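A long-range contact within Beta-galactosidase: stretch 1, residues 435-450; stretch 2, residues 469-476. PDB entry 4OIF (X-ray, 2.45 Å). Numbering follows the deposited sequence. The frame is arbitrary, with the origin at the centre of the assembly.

Stretch 1 (435-450) TKRYPQTLVQHYRPFW
Stretch 2 469-476: KLLIAPML

A helix can be fastened to a strand without one direct hydrogen bond between them, provided its side chains are spaced to meet alternate strand residues. In this beta-galactosidase, helix 438-450 and strand 470-473 run nearly antiparallel, their axes at 151° and 9.7 Å apart at closest approach, and 480 Å² is buried between the stretches. The CA register sets Tyr438 CA 6.8 Å from Met475 CA, Leu442 CA 6.4 Å from Pro474 CA, His445 CA 7.8 Å from Ile472 CA and Phe449 CA 11.5 Å from Leu470 CA, so the gap widens toward the helix's later turns.

At the wide end the Phe449 ring and two branched aliphatic side chains, Leu470 and Ile472, span the gap. Phe449 (chi1 m, -64°; chi2 -90°) points toward the strand, its CZ 3.5 Å from Leu470 CD2 (chi1 t, chi2 p) and its CE2 3.7 Å from Ile472 CD1. Ile472, with chi1 m and chi2 t, extends CD1 to that ring while its CG2 lies 4.0 Å from His445 CB. Extended backbone at Leu470 (-130/119), Leu471 (-116/122) and Ile472 (-111/112) makes successive side chains alternate, so Leu470 and Ile472 point toward the helix and Leu471 is out of reach.

At the narrow end, compact Pro474 (-79/147, C-gamma exo) fits. Its CG sits over one face of the His445 ring (chi1 -71°, chi2 -105°), 4.2 Å from the centroid, a CH-pi contact, and 4.0 Å from Leu442 CD1 (chi1 -90°, chi2 63°).

Met475, at phi/psi 46/49, points its CA-to-CB bond toward the helix, and its m, t, p rotamer brings CE to 3.3 Å from Lys436 O and SD to 3.5 Å from Thr441 OG1. Thr441 OG1, with chi1 m, donates to Arg437 O (2.6 Å). Tyr438 (chi1 t, 170°; chi2 60°) packs CD1 3.8 Å from Met475 CB. A water accepts from Tyr438 OH and donates to Pro474 O, both at 2.7 Å, supplying a polar bridge.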

# COMPACT_ATOMS: atom_id res chain seq x y z
N THR A 435 5.78 -9.74 13.87
CA THR A 435 6.43 -10.95 14.40
C THR A 435 5.61 -11.74 15.41
O THR A 435 6.08 -12.76 15.89
CB THR A 435 7.78 -10.64 15.07
OG1 THR A 435 7.57 -9.90 16.28
CG2 THR A 435 8.69 -9.86 14.13
N LYS A 436 4.42 -11.25 15.75
CA LYS A 436 3.56 -11.96 16.70
C LYS A 436 3.37 -13.40 16.23
O LYS A 436 3.70 -14.34 16.96
CB LYS A 436 2.19 -11.26 16.84
CG LYS A 436 2.24 -9.86 17.44
CD LYS A 436 0.84 -9.26 17.53
CE LYS A 436 0.86 -7.78 17.90
NZ LYS A 436 -0.53 -7.18 17.82
N ARG A 437 2.85 -13.56 15.01
CA ARG A 437 2.82 -14.82 14.27
C ARG A 437 2.42 -16.02 15.12
O ARG A 437 3.12 -17.03 15.17
CB ARG A 437 4.19 -15.06 13.63
CG ARG A 437 4.58 -13.95 12.64
CD ARG A 437 5.86 -14.27 11.86
NE ARG A 437 5.74 -15.48 11.05
CZ ARG A 437 5.16 -15.53 9.86
NH1 ARG A 437 4.63 -14.44 9.33
NH2 ARG A 437 5.09 -16.68 9.21
N TYR A 438 1.27 -15.89 15.77
CA TYR A 438 0.79 -16.88 16.74
C TYR A 438 0.57 -18.28 16.13
O TYR A 438 1.23 -19.25 16.55
CB TYR A 438 -0.49 -16.33 17.43
CG TYR A 438 -1.27 -17.31 18.29
CD1 TYR A 438 -0.68 -17.91 19.40
CD2 TYR A 438 -2.60 -17.60 18.01
CE1 TYR A 438 -1.39 -18.79 20.18
CE2 TYR A 438 -3.31 -18.48 18.80
CZ TYR A 438 -2.70 -19.08 19.88
OH TYR A 438 -3.39 -19.96 20.68
N PRO A 439 -0.31 -18.39 15.11
CA PRO A 439 -0.53 -19.72 14.53
C PRO A 439 0.75 -20.34 13.95
O PRO A 439 1.01 -21.54 14.15
CB PRO A 439 -1.56 -19.45 13.43
CG PRO A 439 -1.44 -18.01 13.13
CD PRO A 439 -1.12 -17.37 14.42
N GLN A 440 1.53 -19.52 13.25
CA GLN A 440 2.83 -19.95 12.73
C GLN A 440 3.71 -20.53 13.83
O GLN A 440 4.35 -21.58 13.66
CB GLN A 440 3.54 -18.79 12.04
CG GLN A 440 2.86 -18.29 10.76
CD GLN A 440 1.90 -17.13 11.00
OE1 GLN A 440 1.45 -16.89 12.13
NE2 GLN A 440 1.60 -16.39 9.94
N THR A 441 3.75 -19.84 14.97
CA THR A 441 4.53 -20.27 16.13
C THR A 441 4.07 -21.65 16.58
O THR A 441 4.89 -22.59 16.79
CB THR A 441 4.40 -19.25 17.30
OG1 THR A 441 4.91 -17.97 16.88
CG2 THR A 441 5.17 -19.70 18.52
N LEU A 442 2.76 -21.80 16.71
CA LEU A 442 2.23 -23.14 16.99
C LEU A 442 2.79 -24.18 16.00
O LEU A 442 3.27 -25.24 16.42
CB LEU A 442 0.72 -23.14 16.95
CG LEU A 442 0.09 -22.84 18.30
CD1 LEU A 442 0.46 -21.44 18.77
CD2 LEU A 442 -1.41 -22.99 18.17
N VAL A 443 2.76 -23.86 14.70
CA VAL A 443 3.32 -24.78 13.71
C VAL A 443 4.81 -25.09 13.98
O VAL A 443 5.28 -26.21 13.77
CB VAL A 443 3.14 -24.23 12.28
CG1 VAL A 443 3.75 -25.15 11.26
CG2 VAL A 443 1.67 -24.04 11.99
N GLN A 444 5.54 -24.10 14.48
CA GLN A 444 6.93 -24.32 14.88
C GLN A 444 7.02 -25.37 15.97
O GLN A 444 7.96 -26.17 16.01
CB GLN A 444 7.61 -23.04 15.36
CG GLN A 444 7.87 -22.04 14.27
CD GLN A 444 8.05 -22.73 12.94
OE1 GLN A 444 9.05 -23.43 12.72
NE2 GLN A 444 7.08 -22.56 12.04
N HIS A 445 6.05 -25.37 16.88
CA HIS A 445 6.12 -26.37 17.94
C HIS A 445 5.62 -27.74 17.49
O HIS A 445 6.04 -28.78 18.00
CB HIS A 445 5.38 -25.85 19.17
CG HIS A 445 6.12 -24.73 19.85
ND1 HIS A 445 6.81 -24.90 21.03
CD2 HIS A 445 6.36 -23.46 19.45
CE1 HIS A 445 7.39 -23.77 21.36
NE2 HIS A 445 7.14 -22.87 20.42
N TYR A 446 4.76 -27.74 16.48
CA TYR A 446 4.31 -28.95 15.83
C TYR A 446 5.44 -29.65 15.08
O TYR A 446 5.51 -30.88 15.04
CB TYR A 446 3.17 -28.58 14.88
CG TYR A 446 2.50 -29.66 14.07
CD1 TYR A 446 1.54 -30.49 14.64
CD2 TYR A 446 2.74 -29.78 12.70
CE1 TYR A 446 0.88 -31.44 13.89
CE2 TYR A 446 2.08 -30.73 11.93
CZ TYR A 446 1.14 -31.56 12.53
OH TYR A 446 0.47 -32.51 11.78
N ARG A 447 6.33 -28.85 14.50
CA ARG A 447 7.35 -29.35 13.57
C ARG A 447 8.11 -30.62 14.03
O ARG A 447 8.17 -31.58 13.27
CB ARG A 447 8.37 -28.24 13.24
CG ARG A 447 9.50 -28.73 12.34
CD ARG A 447 10.64 -27.74 12.26
NE ARG A 447 10.18 -26.47 11.70
CZ ARG A 447 9.99 -26.27 10.40
NH1 ARG A 447 10.22 -27.25 9.53
NH2 ARG A 447 9.57 -25.09 9.97
N PRO A 448 8.67 -30.64 15.25
CA PRO A 448 9.41 -31.85 15.62
C PRO A 448 8.54 -33.10 15.68
O PRO A 448 9.02 -34.19 15.39
CB PRO A 448 9.97 -31.52 17.01
CG PRO A 448 9.99 -30.04 17.07
CD PRO A 448 8.77 -29.61 16.30
N PHE A 449 7.27 -32.95 16.03
CA PHE A 449 6.37 -34.10 16.13
C PHE A 449 5.99 -34.61 14.74
O PHE A 449 5.93 -35.82 14.51
CB PHE A 449 5.14 -33.73 16.97
CG PHE A 449 5.49 -33.41 18.40
CD1 PHE A 449 5.51 -34.40 19.37
CD2 PHE A 449 5.90 -32.12 18.75
CE1 PHE A 449 5.88 -34.12 20.67
CE2 PHE A 449 6.27 -31.83 20.05
CZ PHE A 449 6.26 -32.83 21.02
N TRP A 450 5.80 -33.68 13.81
CA TRP A 450 5.56 -34.03 12.42
C TRP A 450 6.78 -34.76 11.87
O TRP A 450 6.64 -35.78 11.20
CB TRP A 450 5.25 -32.78 11.59
CG TRP A 450 4.72 -33.06 10.21
CD1 TRP A 450 3.44 -33.44 9.88
CD2 TRP A 450 5.44 -32.99 8.97
NE1 TRP A 450 3.32 -33.61 8.52
CE2 TRP A 450 4.54 -33.33 7.94
CE3 TRP A 450 6.76 -32.67 8.64
CZ2 TRP A 450 4.92 -33.37 6.60
CZ3 TRP A 450 7.14 -32.70 7.32
CH2 TRP A 450 6.22 -33.05 6.30
N LYS A 469 -0.60 -36.71 27.38
CA LYS A 469 0.61 -36.75 28.20
C LYS A 469 1.31 -35.41 28.16
O LYS A 469 1.88 -34.95 29.15
CB LYS A 469 1.59 -37.81 27.70
CG LYS A 469 1.16 -39.27 27.84
CD LYS A 469 2.32 -40.13 27.35
CE LYS A 469 2.12 -41.61 27.62
NZ LYS A 469 3.17 -42.37 26.88
N LEU A 470 1.28 -34.80 26.99
CA LEU A 470 2.02 -33.60 26.71
C LEU A 470 1.08 -32.59 26.09
O LEU A 470 0.48 -32.86 25.05
CB LEU A 470 3.19 -33.90 25.77
CG LEU A 470 3.99 -32.69 25.28
CD1 LEU A 470 4.57 -31.89 26.44
CD2 LEU A 470 5.08 -33.13 24.33
N LEU A 471 0.94 -31.45 26.77
CA LEU A 471 0.14 -30.33 26.29
C LEU A 471 1.04 -29.12 26.04
O LEU A 471 1.74 -28.64 26.94
CB LEU A 471 -0.96 -29.98 27.29
CG LEU A 471 -1.81 -28.78 26.88
CD1 LEU A 471 -2.43 -29.01 25.51
CD2 LEU A 471 -2.89 -28.48 27.90
N ILE A 472 1.00 -28.63 24.81
CA ILE A 472 1.82 -27.51 24.37
C ILE A 472 0.94 -26.29 24.10
O ILE A 472 0.13 -26.29 23.18
CB ILE A 472 2.62 -27.91 23.10
CG1 ILE A 472 3.56 -29.07 23.42
CG2 ILE A 472 3.39 -26.71 22.52
CD1 ILE A 472 4.18 -29.72 22.20
N ALA A 473 1.08 -25.26 24.92
CA ALA A 473 0.27 -24.04 24.80
C ALA A 473 1.13 -22.79 24.62
O ALA A 473 1.35 -22.05 25.58
CB ALA A 473 -0.63 -23.89 26.01
N PRO A 474 1.62 -22.55 23.40
CA PRO A 474 2.52 -21.41 23.18
C PRO A 474 1.78 -20.08 23.06
O PRO A 474 0.66 -20.04 22.53
CB PRO A 474 3.20 -21.76 21.85
CG PRO A 474 2.79 -23.16 21.53
CD PRO A 474 1.49 -23.40 22.21
N MET A 475 2.42 -19.00 23.53
CA MET A 475 1.87 -17.64 23.38
C MET A 475 0.39 -17.56 23.74
O MET A 475 -0.42 -17.04 22.96
CB MET A 475 2.07 -17.14 21.96
CG MET A 475 3.51 -17.13 21.52
SD MET A 475 3.68 -16.48 19.85
CE MET A 475 3.23 -14.78 20.17
N LEU A 476 0.03 -18.12 24.89
CA LEU A 476 -1.35 -18.09 25.34
C LEU A 476 -1.58 -16.77 26.06
O LEU A 476 -1.91 -16.76 27.25
CB LEU A 476 -1.66 -19.27 26.25
CG LEU A 476 -3.16 -19.50 26.49
CD1 LEU A 476 -3.88 -19.77 25.18
CD2 LEU A 476 -3.37 -20.64 27.47
O HOH W 1 -1.79 -21.19 22.45